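Local coordinates for protein dehydrogenase (Sinorhizobium meliloti, PDB 3UOE) that probably works as an oxidoreductase of the LDH2/MDH2 (malate/L-lactate dehydrogenase) family, at residues Ala116-Val119 with Thr120-Leu124; Leu56-Ala59 with Glu60-Leu64. All blocks are in the same frame, centred on the assembly; numbering follows the deposited sequence.

Contact 1 of 2, residues Ala116-Val119 with Thr120-Leu124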
ATOM      1  N   ALA A 116     -19.553  -9.076   2.949  1.00  9.69           N
ATOM      2  CA  ALA A 116     -18.651  -9.305   1.827  1.00  9.40           C
ATOM      3  C   ALA A 116     -17.504 -10.220   2.237  1.00  9.12           C
ATOM      4  O   ALA A 116     -17.074 -11.083   1.468  1.00  8.86           O
ATOM      5  CB  ALA A 116     -18.106  -7.979   1.318  1.00  7.80           C
HETATM    6  N   MSE A 117     -17.007 -10.020   3.451  1.00  8.12           N
HETATM    7  CA  MSE A 117     -15.932 -10.854   3.965  1.00 10.29           C
HETATM    8  C   MSE A 117     -16.393 -12.299   4.137  1.00 10.88           C
HETATM    9  O   MSE A 117     -15.678 -13.234   3.774  1.00 12.09           O
HETATM   10  CB  MSE A 117     -15.383 -10.307   5.286  1.00  7.94           C
HETATM   11  CG  MSE A 117     -14.198 -11.108   5.798  1.00 13.86           C
HETATM   12 SE   MSE A 117     -13.289 -10.383   7.384  1.00 29.71          SE
HETATM   13  CE  MSE A 117     -13.213  -8.491   6.868  1.00  7.76           C
ATOM     14  N   ARG A 118     -17.590 -12.483   4.683  1.00 10.27           N
ATOM     15  CA  ARG A 118     -18.125 -13.826   4.877  1.00 11.45           C
ATOM     16  C   ARG A 118     -18.247 -14.554   3.540  1.00 12.89           C
ATOM     17  O   ARG A 118     -17.864 -15.717   3.411  1.00 12.71           O
ATOM     18  CB  ARG A 118     -19.487 -13.767   5.561  1.00 13.31           C
ATOM     19  CG  ARG A 118     -20.283 -15.070   5.475  1.00 17.88           C
ATOM     20  CD  ARG A 118     -21.715 -14.900   6.010  1.00 21.61           C
ATOM     21  NE  ARG A 118     -22.576 -14.124   5.112  1.00 21.49           N
ATOM     22  CZ  ARG A 118     -23.211 -14.636   4.063  1.00 18.50           C
ATOM     23  NH1 ARG A 118     -23.076 -15.922   3.772  1.00 20.80           N
ATOM     24  NH2 ARG A 118     -23.972 -13.862   3.299  1.00 20.91           N
ATOM     25  N   VAL A 119     -18.778 -13.852   2.546  1.00 12.24           N
ATOM     26  CA  VAL A 119     -18.991 -14.426   1.227  1.00 11.52           C
ATOM     27  C   VAL A 119     -17.666 -14.709   0.503  1.00 10.80           C
ATOM     28  O   VAL A 119     -17.480 -15.769  -0.084  1.00 11.76           O
ATOM     29  CB  VAL A 119     -19.880 -13.498   0.365  1.00 12.27           C
ATOM     30  CG1 VAL A 119     -19.900 -13.970  -1.099  1.00 10.33           C
ATOM     31  CG2 VAL A 119     -21.296 -13.414   0.952  1.00 10.80           C
ATOM     32  N   THR A 120     -16.737 -13.766   0.547  1.00  9.98           N
ATOM     33  CA  THR A 120     -15.481 -13.977  -0.156  1.00 12.98           C
ATOM     34  C   THR A 120     -14.647 -15.064   0.510  1.00 11.55           C
ATOM     35  O   THR A 120     -13.981 -15.834  -0.172  1.00 12.36           O
ATOM     36  CB  THR A 120     -14.657 -12.683  -0.310  1.00 10.81           C
ATOM     37  OG1 THR A 120     -14.366 -12.144   0.983  1.00 15.50           O
ATOM     38  CG2 THR A 120     -15.430 -11.670  -1.119  1.00  9.23           C
ATOM     39  N   ARG A 121     -14.696 -15.134   1.837  1.00 11.58           N
ATOM     40  CA  ARG A 121     -13.935 -16.140   2.573  1.00 15.21           C
ATOM     41  C   ARG A 121     -14.278 -17.581   2.153  1.00 16.45           C
ATOM     42  O   ARG A 121     -13.405 -18.450   2.120  1.00 14.85           O
ATOM     43  CB  ARG A 121     -14.127 -15.969   4.084  1.00 17.67           C
ATOM     44  CG  ARG A 121     -13.233 -16.876   4.900  1.00 26.31           C
ATOM     45  CD  ARG A 121     -13.483 -16.773   6.395  1.00 32.91           C
ATOM     46  NE  ARG A 121     -12.698 -17.772   7.117  1.00 37.02           N
ATOM     47  CZ  ARG A 121     -12.847 -18.052   8.410  1.00 44.53           C
ATOM     48  NH1 ARG A 121     -13.758 -17.408   9.129  1.00 44.86           N
ATOM     49  NH2 ARG A 121     -12.089 -18.981   8.984  1.00 43.62           N
ATOM     50  N   ARG A 122     -15.549 -17.819   1.836  1.00 13.21           N
ATOM     51  CA  ARG A 122     -16.013 -19.139   1.423  1.00 17.98           C
ATOM     52  C   ARG A 122     -15.262 -19.662   0.193  1.00 17.99           C
ATOM     53  O   ARG A 122     -14.985 -20.853   0.074  1.00 17.91           O
ATOM     54  CB  ARG A 122     -17.517 -19.089   1.135  1.00 17.64           C
ATOM     55  CG  ARG A 122     -18.372 -18.976   2.389  1.00 23.64           C
ATOM     56  CD  ARG A 122     -19.610 -18.103   2.172  1.00 28.53           C
ATOM     57  NE  ARG A 122     -20.703 -18.813   1.508  1.00 40.72           N
ATOM     58  CZ  ARG A 122     -21.838 -18.238   1.108  1.00 45.05           C
ATOM     59  NH1 ARG A 122     -22.034 -16.939   1.295  1.00 30.56           N
ATOM     60  NH2 ARG A 122     -22.782 -18.964   0.514  1.00 52.31           N
ATOM     61  N   ILE A 123     -14.932 -18.743  -0.705  1.00 15.85           N
ATOM     62  CA  ILE A 123     -14.318 -19.043  -1.991  1.00 14.44           C
ATOM     63  C   ILE A 123     -12.806 -19.322  -1.886  1.00 16.42           C
ATOM     64  O   ILE A 123     -12.228 -20.029  -2.721  1.00 16.55           O
ATOM     65  CB  ILE A 123     -14.624 -17.870  -2.977  1.00 16.31           C
ATOM     66  CG1 ILE A 123     -15.758 -18.251  -3.922  1.00 15.78           C
ATOM     67  CG2 ILE A 123     -13.394 -17.407  -3.743  1.00 16.18           C
ATOM     68  CD1 ILE A 123     -17.101 -18.336  -3.246  1.00 16.71           C
ATOM     69  N   LEU A 124     -12.183 -18.783  -0.841  1.00 15.84           N
ATOM     70  CA  LEU A 124     -10.732 -18.854  -0.649  1.00 15.18           C
ATOM     71  C   LEU A 124     -10.148 -20.267  -0.640  1.00 15.39           C
ATOM     72  O   LEU A 124      -9.021 -20.488  -1.096  1.00 15.32           O
ATOM     73  CB  LEU A 124     -10.344 -18.142   0.644  1.00 15.60           C
ATOM     74  CG  LEU A 124     -10.151 -16.632   0.638  1.00 12.08           C
ATOM     75  CD1 LEU A 124      -9.515 -16.207   1.971  1.00 11.82           C
ATOM     76  CD2 LEU A 124      -9.275 -16.201  -0.528  1.00  9.89           C
TER

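Contact 2 of 2, residues Leu56-Ala59 with Glu60-Leu64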
ATOM      1  N   LEU A  56     -17.341   1.944  16.020  1.00  7.36           N
ATOM      2  CA  LEU A  56     -17.090   3.271  16.562  1.00  7.76           C
ATOM      3  C   LEU A  56     -16.474   3.183  17.959  1.00  8.50           C
ATOM      4  O   LEU A  56     -15.569   3.930  18.292  1.00  7.61           O
ATOM      5  CB  LEU A  56     -18.392   4.084  16.585  1.00  7.01           C
ATOM      6  CG  LEU A  56     -19.101   4.241  15.228  1.00  7.98           C
ATOM      7  CD1 LEU A  56     -20.274   5.218  15.325  1.00  8.47           C
ATOM      8  CD2 LEU A  56     -18.136   4.698  14.111  1.00  7.52           C
ATOM      9  N   LEU A  57     -16.962   2.248  18.766  1.00 10.02           N
ATOM     10  CA  LEU A  57     -16.418   2.035  20.109  1.00 10.18           C
ATOM     11  C   LEU A  57     -14.966   1.543  20.080  1.00 10.08           C
ATOM     12  O   LEU A  57     -14.140   1.966  20.898  1.00  9.33           O
ATOM     13  CB  LEU A  57     -17.301   1.060  20.890  1.00 10.10           C
ATOM     14  CG  LEU A  57     -18.315   1.699  21.844  1.00 18.99           C
ATOM     15  CD1 LEU A  57     -17.620   2.112  23.127  1.00 18.35           C
ATOM     16  CD2 LEU A  57     -19.032   2.892  21.217  1.00 12.00           C
ATOM     17  N   GLU A  58     -14.658   0.653  19.137  1.00  7.58           N
ATOM     18  CA  GLU A  58     -13.295   0.167  18.993  1.00  9.20           C
ATOM     19  C   GLU A  58     -12.364   1.314  18.606  1.00  9.45           C
ATOM     20  O   GLU A  58     -11.246   1.407  19.103  1.00 10.69           O
ATOM     21  CB  GLU A  58     -13.210  -0.971  17.969  1.00 10.27           C
ATOM     22  CG  GLU A  58     -13.776  -2.312  18.445  1.00  9.00           C
ATOM     23  CD  GLU A  58     -13.042  -2.892  19.657  1.00 12.84           C
ATOM     24  OE1 GLU A  58     -11.823  -2.681  19.806  1.00 11.94           O
ATOM     25  OE2 GLU A  58     -13.692  -3.573  20.470  1.00 15.49           O
ATOM     26  N   ALA A  59     -12.832   2.188  17.723  1.00  8.31           N
ATOM     27  CA  ALA A  59     -12.079   3.388  17.374  1.00 11.48           C
ATOM     28  C   ALA A  59     -11.795   4.228  18.624  1.00 10.48           C
ATOM     29  O   ALA A  59     -10.638   4.563  18.896  1.00  8.71           O
ATOM     30  CB  ALA A  59     -12.825   4.214  16.321  1.00  7.01           C
ATOM     31  N   GLU A  60     -12.851   4.563  19.371  1.00  9.63           N
ATOM     32  CA  GLU A  60     -12.720   5.289  20.640  1.00 10.31           C
ATOM     33  C   GLU A  60     -11.720   4.600  21.574  1.00 10.54           C
ATOM     34  O   GLU A  60     -10.778   5.223  22.045  1.00  9.22           O
ATOM     35  CB  GLU A  60     -14.070   5.395  21.349  1.00  9.99           C
ATOM     36  CG  GLU A  60     -15.122   6.177  20.601  1.00  9.29           C
ATOM     37  CD  GLU A  60     -14.827   7.668  20.553  1.00 10.79           C
ATOM     38  OE1 GLU A  60     -13.813   8.106  21.130  1.00 10.68           O
ATOM     39  OE2 GLU A  60     -15.621   8.406  19.940  1.00 10.73           O
ATOM     40  N   LEU A  61     -11.923   3.307  21.819  1.00 11.20           N
ATOM     41  CA  LEU A  61     -11.070   2.557  22.750  1.00 10.45           C
ATOM     42  C   LEU A  61      -9.601   2.555  22.333  1.00 11.62           C
ATOM     43  O   LEU A  61      -8.703   2.514  23.182  1.00 12.09           O
ATOM     44  CB  LEU A  61     -11.561   1.109  22.904  1.00  9.53           C
ATOM     45  CG  LEU A  61     -12.903   0.834  23.591  1.00 10.19           C
ATOM     46  CD1 LEU A  61     -13.355  -0.603  23.326  1.00  8.60           C
ATOM     47  CD2 LEU A  61     -12.848   1.126  25.100  1.00 10.41           C
ATOM     48  N   ARG A  62      -9.358   2.602  21.024  1.00  9.81           N
ATOM     49  CA  ARG A  62      -7.997   2.500  20.501  1.00 13.61           C
ATOM     50  C   ARG A  62      -7.314   3.853  20.297  1.00 14.21           C
ATOM     51  O   ARG A  62      -6.212   3.924  19.758  1.00 16.76           O
ATOM     52  CB  ARG A  62      -7.982   1.701  19.196  1.00 14.65           C
ATOM     53  CG  ARG A  62      -8.395   0.254  19.381  1.00 16.13           C
ATOM     54  CD  ARG A  62      -8.611  -0.449  18.059  1.00 13.81           C
ATOM     55  NE  ARG A  62      -8.484  -1.887  18.241  1.00 22.34           N
ATOM     56  CZ  ARG A  62      -9.440  -2.766  17.974  1.00 25.10           C
ATOM     57  NH1 ARG A  62     -10.597  -2.354  17.475  1.00 29.64           N
ATOM     58  NH2 ARG A  62      -9.233  -4.059  18.186  1.00 25.70           N
ATOM     59  N   GLY A  63      -7.970   4.923  20.724  1.00 13.73           N
ATOM     60  CA  GLY A  63      -7.400   6.252  20.595  1.00 14.01           C
ATOM     61  C   GLY A  63      -7.552   6.854  19.207  1.00 15.91           C
ATOM     62  O   GLY A  63      -6.741   7.683  18.796  1.00 14.30           O
ATOM     63  N   LEU A  64      -8.593   6.445  18.485  1.00 13.42           N
ATOM     64  CA  LEU A  64      -8.896   7.031  17.183  1.00 10.54           C
ATOM     65  C   LEU A  64     -10.300   7.649  17.180  1.00 11.71           C
ATOM     66  O   LEU A  64     -11.196   7.181  16.476  1.00 12.29           O
ATOM     67  CB  LEU A  64      -8.768   5.977  16.092  1.00  8.76           C
ATOM     68  CG  LEU A  64      -8.754   6.461  14.643  1.00 13.94           C
ATOM     69  CD1 LEU A  64      -7.390   7.031  14.257  1.00 13.91           C
ATOM     70  CD2 LEU A  64      -9.136   5.313  13.719  1.00 13.09           C
TER

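Contact 1 of 2, residues Ala116-Val119 with Thr120-Leu124
A116 and T120 meet one turn apart on helix 109-127, the connecting helix of a beta-alpha-beta unit that joins the parallel strands 99-105 and 129-137. They illustrate how a threonine can turn back on its own helix. A116 O takes the usual backbone bond from T120 N at 2.9 Å, with a nearly straight N-H (161°). T120 OG1 donates a second bond to A116 O, also of 2.9 Å, and the two donors arrive from opposite faces of the carbonyl plane. The hydroxyl gets there because OG1 sits between the backbone N and the carbonyl carbon of its own residue (chi1 59°), while CG2 swings beside the backbone N. The T120 side chain also touches W94, A132 and L290, on strands of the sheet, while its hydroxyl bonds within the helix. With an alanine here, A116 O would probably be left to the amide alone, and a gap is likely to open against W94 and L290.

On the exposed flank, V119 CG2 packs against both arginines. V119 CG2 lies 3.6 Å above one face of the R118 guanidinium, near the rim, and 3.6 Å from R122 NH1 at the edge of the other guanidinium. R118 and R122 run side by side with planes 28° apart, and R118 NH1 comes within 2.9 Å of R122 NH1. R122, bent twice along its chain, also lays CD 3.2 Å from R118 O. D115 makes a long, weak ion pair with R118, whereas R121 forms a salt bridge with D153. Two like charges this close are probably unfavourable to each other, a cost that nearby acid and solvent may ease, while the T120 hydroxyl has its hydrogen bond within the helix.

Contact 2 of 2, residues Leu56-Ala59 with Glu60-Leu64
A59 O draws two amides as helix 46-61 comes to its end, L64 N at 2.8 Å with an N-H angle of 157° and R62 N, weakly, at 3.2 Å. The R62 amide is shared, since R62 N also donates to E58 O at 2.9 Å; its hydrogen bonding is thus divided between two successive carbonyls. One residue earlier the regular i to i+4 pattern still holds, with L61 N bonded to L57 O.

Side chains span the same turn as well. E58 OE1 forms a salt bridge with R62 NH1 at 2.7 Å, approaching over one face of the guanidinium, with the carboxylate plane turned 50° from it. The oxygen therefore does not form a coplanar, two-toothed pair with the arginine. E58 folds back at its second torsion (chi2 -62°), whereas R62 runs extended from CG to NE along the E58 carbonyl, with R62 CG 3.1 Å from E58 O. Each member of the pair has a further mate, R333 for E58 OE2 and E148 for R62 NH2, so bases and acids alternate in the order R333, E58, R62, E148, which would probably steady all four charges. L61 turns to other neighbours, packing on I341, P28 and A336, while E60 OE2 accepts from L69 N.

From R62 the chain leaves the helix. G63 N, from a residue of positive phi, donates to E60 O at 3.1 Å, inside the wider bond from L64 N to A59 O. Alongside these bonds A59 CB and L64 CB approach to 4.4 Å. Together these are the marks of a Schellman motif: paired 6-to-1 and 5-to-2 backbone bonds, glycine at C-prime, and an apolar contact across the closed helix end.

In the fold
Both contacts are local, contact 1 within a helix and contact 2 at the end of one, and contact 2 is complete in sequence before contact 1 begins. They do not touch: their centres are 26 Å apart and their nearest atoms about 13 Å. Contact 2 lies deeper, its centre about 11 Å from the centre of the chain, against about 20 Å for that of contact 1. Contact 1 belongs to a helix laid on the seven-stranded mixed sheet, while contact 2 ends a helix that packs on helices 28-41 and 327-339 and on strand 341-344 of the small two-stranded sheet. Seen together, they contrast a charge pair of opposite sign in the interior with like charges crowding near the surface.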